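Local structure of phenylalanine hydroxylase (Colwellia psychrerythraea, 2V27) at residues L54-D59 with D65-V70; I36-D41 with S186-T191. The protein probably catalyses the iron-dependent hydroxylation of L-phenylalanine to L-tyrosine, using tetrahydrobiopterin and molecular oxygen, the first step of phenylalanine degradation. All blocks are in the same frame, centred on the assembly; numbering follows the deposited sequence.

Interaction 1 (L54-D59 with D65-V70); sequences LNLPTD and DEVSKV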
loop_
_atom_site.group_PDB
_atom_site.type_symbol
_atom_site.label_atom_id
_atom_site.label_comp_id
_atom_site.label_asym_id
_atom_site.label_seq_id
_atom_site.Cartn_x
_atom_site.Cartn_y
_atom_site.Cartn_z
ATOM N N LEU B 54 13.066 -25.438 19.178
ATOM C CA LEU B 54 12.871 -26.094 17.872
ATOM C C LEU B 54 14.165 -26.612 17.266
ATOM O O LEU B 54 14.131 -27.614 16.543
ATOM C CB LEU B 54 12.214 -25.169 16.815
ATOM C CG LEU B 54 10.770 -24.811 17.101
ATOM C CD1 LEU B 54 10.307 -23.926 15.952
ATOM C CD2 LEU B 54 9.848 -26.027 17.253
ATOM N N ASN B 55 15.278 -25.899 17.489
ATOM C CA ASN B 55 16.541 -26.247 16.855
ATOM C C ASN B 55 16.348 -26.507 15.362
ATOM O O ASN B 55 16.755 -27.532 14.845
ATOM C CB ASN B 55 17.176 -27.421 17.619
ATOM C CG ASN B 55 18.561 -27.839 17.094
ATOM O OD1 ASN B 55 19.259 -27.083 16.449
ATOM N ND2 ASN B 55 18.965 -29.083 17.449
ATOM N N LEU B 56 15.784 -25.527 14.667
ATOM C CA LEU B 56 15.534 -25.634 13.230
ATOM C C LEU B 56 16.843 -25.767 12.440
ATOM O O LEU B 56 17.871 -25.168 12.811
ATOM C CB LEU B 56 14.769 -24.385 12.740
ATOM C CG LEU B 56 13.343 -24.243 13.318
ATOM C CD1 LEU B 56 12.808 -22.906 12.825
ATOM C CD2 LEU B 56 12.397 -25.372 12.929
ATOM N N PRO B 57 16.803 -26.513 11.319
ATOM C CA PRO B 57 18.023 -26.596 10.491
ATOM C C PRO B 57 18.186 -25.282 9.742
ATOM O O PRO B 57 17.170 -24.669 9.315
ATOM C CB PRO B 57 17.731 -27.741 9.519
ATOM C CG PRO B 57 16.140 -27.899 9.475
ATOM C CD PRO B 57 15.657 -27.298 10.807
ATOM N N THR B 58 19.431 -24.828 9.596
ATOM C CA THR B 58 19.691 -23.563 8.922
ATOM C C THR B 58 19.850 -23.699 7.383
ATOM O O THR B 58 19.766 -22.720 6.629
ATOM C CB THR B 58 20.920 -22.882 9.566
ATOM O OG1 THR B 58 22.085 -23.641 9.227
ATOM C CG2 THR B 58 20.792 -22.795 11.107
ATOM N N ASP B 59 20.059 -24.926 6.905
ATOM C CA ASP B 59 20.461 -25.152 5.512
ATOM C C ASP B 59 19.536 -26.044 4.684
ATOM O O ASP B 59 19.839 -26.360 3.528
ATOM C CB ASP B 59 21.860 -25.766 5.507
ATOM C CG ASP B 59 21.930 -27.059 6.313
ATOM O OD1 ASP B 59 20.878 -27.578 6.802
ATOM O OD2 ASP B 59 23.063 -27.588 6.432
ATOM N N ASP B 65 7.319 -33.336 10.560
ATOM C CA ASP B 65 7.430 -34.143 11.795
ATOM C C ASP B 65 8.514 -33.693 12.750
ATOM O O ASP B 65 8.368 -33.831 13.982
ATOM C CB ASP B 65 7.673 -35.624 11.461
ATOM C CG ASP B 65 6.424 -36.309 10.995
ATOM O OD2 ASP B 65 6.502 -37.555 10.779
ATOM N N GLU B 66 9.588 -33.126 12.201
ATOM C CA GLU B 66 10.673 -32.667 13.071
ATOM C C GLU B 66 10.298 -31.424 13.872
ATOM O O GLU B 66 10.842 -31.176 14.977
ATOM C CB GLU B 66 11.981 -32.503 12.303
ATOM C CG GLU B 66 12.511 -33.925 11.806
ATOM C CD GLU B 66 12.341 -35.093 12.856
ATOM O OE1 GLU B 66 11.459 -35.990 12.683
ATOM O OE2 GLU B 66 13.101 -35.119 13.851
ATOM N N VAL B 67 9.343 -30.669 13.327
ATOM C CA VAL B 67 8.832 -29.534 14.065
ATOM C C VAL B 67 7.689 -29.977 14.992
ATOM O O VAL B 67 7.667 -29.625 16.181
ATOM C CB VAL B 67 8.397 -28.420 13.100
ATOM C CG1 VAL B 67 7.905 -27.271 13.894
ATOM C CG2 VAL B 67 9.556 -28.017 12.186
ATOM N N SER B 68 6.756 -30.773 14.443
ATOM C CA SER B 68 5.615 -31.300 15.220
ATOM C C SER B 68 6.052 -32.034 16.470
ATOM O O SER B 68 5.464 -31.846 17.535
ATOM C CB SER B 68 4.729 -32.227 14.356
ATOM O OG SER B 68 4.103 -31.509 13.296
ATOM N N LYS B 69 7.113 -32.849 16.360
ATOM C CA LYS B 69 7.562 -33.591 17.557
ATOM C C LYS B 69 7.908 -32.703 18.725
ATOM O O LYS B 69 7.694 -33.080 19.881
ATOM C CB LYS B 69 8.707 -34.561 17.257
ATOM C CG LYS B 69 10.103 -33.940 17.194
ATOM C CD LYS B 69 11.098 -35.014 16.746
ATOM C CE LYS B 69 12.521 -34.652 17.127
ATOM N NZ LYS B 69 13.386 -35.692 16.449
ATOM N N VAL B 70 8.406 -31.500 18.429
ATOM C CA VAL B 70 8.779 -30.549 19.496
ATOM C C VAL B 70 7.566 -29.738 19.960
ATOM O O VAL B 70 7.375 -29.485 21.146
ATOM C CB VAL B 70 9.889 -29.551 19.007
ATOM C CG1 VAL B 70 10.223 -28.530 20.099
ATOM C CG2 VAL B 70 11.150 -30.352 18.483
HETATM O O HOH W 1 12.096 -28.573 14.975
#

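Interaction 2 (I36-D41 with S186-T191); sequences IACIKD and SSPGET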
loop_
_atom_site.group_PDB
_atom_site.type_symbol
_atom_site.label_atom_id
_atom_site.label_comp_id
_atom_site.label_asym_id
_atom_site.label_seq_id
_atom_site.Cartn_x
_atom_site.Cartn_y
_atom_site.Cartn_z
ATOM N N ILE B 36 17.698 -14.431 10.661
ATOM C CA ILE B 36 18.380 -14.574 11.965
ATOM C C ILE B 36 19.168 -13.330 12.287
ATOM O O ILE B 36 19.172 -12.852 13.423
ATOM C CB ILE B 36 19.310 -15.813 12.016
ATOM C CG1 ILE B 36 18.470 -17.038 12.261
ATOM C CG2 ILE B 36 20.284 -15.740 13.200
ATOM C CD1 ILE B 36 17.658 -17.005 13.579
ATOM N N ALA B 37 19.786 -12.761 11.272
ATOM C CA ALA B 37 20.462 -11.471 11.448
ATOM C C ALA B 37 19.458 -10.310 11.691
ATOM O O ALA B 37 19.699 -9.470 12.552
ATOM C CB ALA B 37 21.351 -11.197 10.247
ATOM N N CYS B 38 18.338 -10.262 10.971
ATOM C CA CYS B 38 17.350 -9.149 11.109
ATOM C C CYS B 38 16.733 -9.076 12.491
ATOM O O CYS B 38 16.499 -7.970 12.987
ATOM C CB CYS B 38 16.199 -9.216 10.053
ATOM S SG CYS B 38 16.831 -9.024 8.381
ATOM N N ILE B 39 16.507 -10.226 13.137
ATOM C CA ILE B 39 15.725 -10.222 14.364
ATOM C C ILE B 39 16.514 -10.344 15.664
ATOM O O ILE B 39 15.941 -10.422 16.762
ATOM C CB ILE B 39 14.586 -11.267 14.318
ATOM C CG1 ILE B 39 15.152 -12.681 14.486
ATOM C CG2 ILE B 39 13.707 -11.037 13.066
ATOM C CD1 ILE B 39 14.120 -13.750 14.289
ATOM N N LYS B 40 17.834 -10.288 15.546
ATOM C CA LYS B 40 18.717 -10.434 16.715
ATOM C C LYS B 40 18.245 -9.856 18.055
ATOM O O LYS B 40 18.101 -10.638 19.012
ATOM C CB LYS B 40 20.175 -9.970 16.385
ATOM N NZ LYS B 40 23.251 -10.910 13.523
ATOM N N ASP B 41 18.015 -8.527 18.114
ATOM C CA ASP B 41 17.549 -7.759 19.306
ATOM C C ASP B 41 16.134 -7.130 19.059
ATOM O O ASP B 41 15.756 -6.055 19.578
ATOM C CB ASP B 41 18.542 -6.615 19.598
ATOM C CG ASP B 41 19.787 -7.088 20.350
ATOM O OD1 ASP B 41 20.447 -8.059 19.890
ATOM O OD2 ASP B 41 20.103 -6.477 21.389
ATOM N N SER B 186 9.053 -13.118 9.984
ATOM C CA SER B 186 9.572 -13.849 8.843
ATOM C C SER B 186 10.012 -12.958 7.677
ATOM O O SER B 186 10.339 -13.479 6.652
ATOM C CB SER B 186 8.536 -14.869 8.345
ATOM O OG SER B 186 7.363 -14.191 7.851
ATOM N N SER B 187 10.013 -11.635 7.843
ATOM C CA SER B 187 10.254 -10.700 6.737
ATOM C C SER B 187 11.248 -9.603 7.130
ATOM O O SER B 187 10.989 -8.845 8.052
ATOM C CB SER B 187 8.942 -9.986 6.366
ATOM O OG SER B 187 9.162 -8.936 5.431
ATOM N N PRO B 188 12.342 -9.447 6.376
ATOM C CA PRO B 188 13.256 -8.320 6.703
ATOM C C PRO B 188 12.555 -6.972 6.497
ATOM O O PRO B 188 12.711 -6.061 7.325
ATOM C CB PRO B 188 14.437 -8.500 5.697
ATOM C CG PRO B 188 14.339 -9.982 5.291
ATOM C CD PRO B 188 12.855 -10.302 5.273
ATOM N N GLY B 189 11.776 -6.862 5.424
ATOM C CA GLY B 189 11.095 -5.548 5.140
ATOM C C GLY B 189 10.086 -5.194 6.244
ATOM O O GLY B 189 10.085 -4.056 6.756
ATOM N N GLU B 190 9.310 -6.177 6.681
ATOM C CA GLU B 190 8.380 -5.938 7.789
ATOM C C GLU B 190 9.064 -5.672 9.125
ATOM O O GLU B 190 8.573 -4.840 9.904
ATOM C CB GLU B 190 7.427 -7.120 7.961
ATOM C CG GLU B 190 6.536 -7.448 6.777
ATOM C CD GLU B 190 5.496 -6.359 6.423
ATOM O OE1 GLU B 190 5.363 -5.397 7.185
ATOM O OE2 GLU B 190 4.870 -6.523 5.339
ATOM N N THR B 191 10.168 -6.362 9.390
ATOM C CA THR B 191 10.886 -6.154 10.647
ATOM C C THR B 191 11.465 -4.723 10.719
ATOM O O THR B 191 11.368 -4.045 11.754
ATOM C CB THR B 191 12.005 -7.208 10.791
ATOM O OG1 THR B 191 11.383 -8.453 11.086
ATOM C CG2 THR B 191 12.945 -6.863 11.942
#

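Interaction 1 (L54-D59 with D65-V70)
Leu54 reaches across to Val70 and Val67 with one methyl, CD2, and its side chain is the one to follow outwards. At CB the bond does not head for the helix of residues 65-70. CG stands anti to the carbonyl carbon (chi1 -68°), and with an extended chi2 (-179°) this carries the end towards the helix. CD2 takes the cross-contact: it lies 3.8 Å from CG1 of Val70, and CB of Val70 is almost as near, at 3.9 Å from the same CD2. CD2 of Leu54 also meets CG1 of Val67 at 4.1 Å, which lodges the methyl between two valines one helical turn apart.

Val67 serves both leucines. While CG1 faces Leu54, its second methyl, CG2, sits 4.0 Å from CD2 of Leu56, the two side chains passing at a slant. Beside this apolar patch a water lies between the backbones, within hydrogen-bonding distance of O of Leu54 (2.7 Å) and O of Glu66 (2.9 Å). On the flank of the helix, NZ of Lys69 forms a salt bridge with OE2 of Glu66 (2.7 Å), approaching on the syn side and 18° out of the carboxylate plane.

Asn55, the first residue past helix 45-54, has positive phi and turns the chain into the loop. Leu54 and Val67 also pack on Cys128, and Leu56 on Ile124, both in helix 120-131. Two consecutive helices joined by a loop are thus closed by aliphatic packing, within the catalytic fold of the aromatic amino acid hydroxylases, against the helix carrying the iron ligands His122 and His127.

Interaction 2 (I36-D41 with S186-T191)
Cys38 and Pro188 make the tightest touch between the end of helix 22-38 and the start of helix 188-196. This part is apolar: SG of Cys38 lies 3.6 Å from CB of Pro188. The sulfur sits over one face of the pyrrolidine ring, off-centre at the CB corner, with CA (4.0 Å) and CG (4.1 Å) of Pro188 next nearest to SG of Cys38. It gets there because it stands anti to its carbonyl carbon (chi1 -64°) on a residue whose CB already points towards the 186-191 segment.

Looser van der Waals contacts extend the seam by one turn of the second helix. CG2 of Thr191 comes within 3.9 Å of O of Cys38. OG1 of Thr191 is 4.0 Å from CG2 of Ile39, the side chains of Ile39 and Thr191 crossing at about a right angle. Ile39 also packs on Phe125 and Tyr47.

The hydrogen bonds run within the segments or to surrounding residues, not between the two segments. Ser187 is the N-cap of helix 188-196: its OG accepts from N of Glu190 at 3.0 Å, nearly straight at 171°, while its O takes N of Thr191 at 2.9 Å. OG1 of Thr191 is hydrogen-bonded to O of Val184, and Ser186 OG to ND1 of the iron ligand His122, which makes Ser186 a second-shell residue. OE2 of Glu190 forms a salt bridge with NZ of Lys265 of the second subunit in the crystal, although the enzyme is monomeric.

The chemistry is therefore divided: a sulfur on a proline ring, and methyls against a carbonyl and a hydroxyl oxygen, join the segments by van der Waals contact, whereas the directional bonds fix the helix start and tie the turn before it to the metal site.

Overall arrangement
The contacts are nested along the chain: segment 36-41 comes first, then both segments of interaction 1, and last 186-191, which closes a loop of well over a hundred residues. Interaction 1 is local, between consecutive helices; interaction 2 is long-range. Their centres are about 20 Å apart and their nearest atoms about 6 Å, without touching. Helix 22-38 connects them, since it supplies Cys38 to interaction 2 and packs through Phe32 on Leu56 of interaction 1. Both also lean on helix 120-131, which bears His122 and His127. The iron is about 14 Å from the side chain of Leu54 and about 13 Å from that of Thr191: both contacts surround the metal site without entering it.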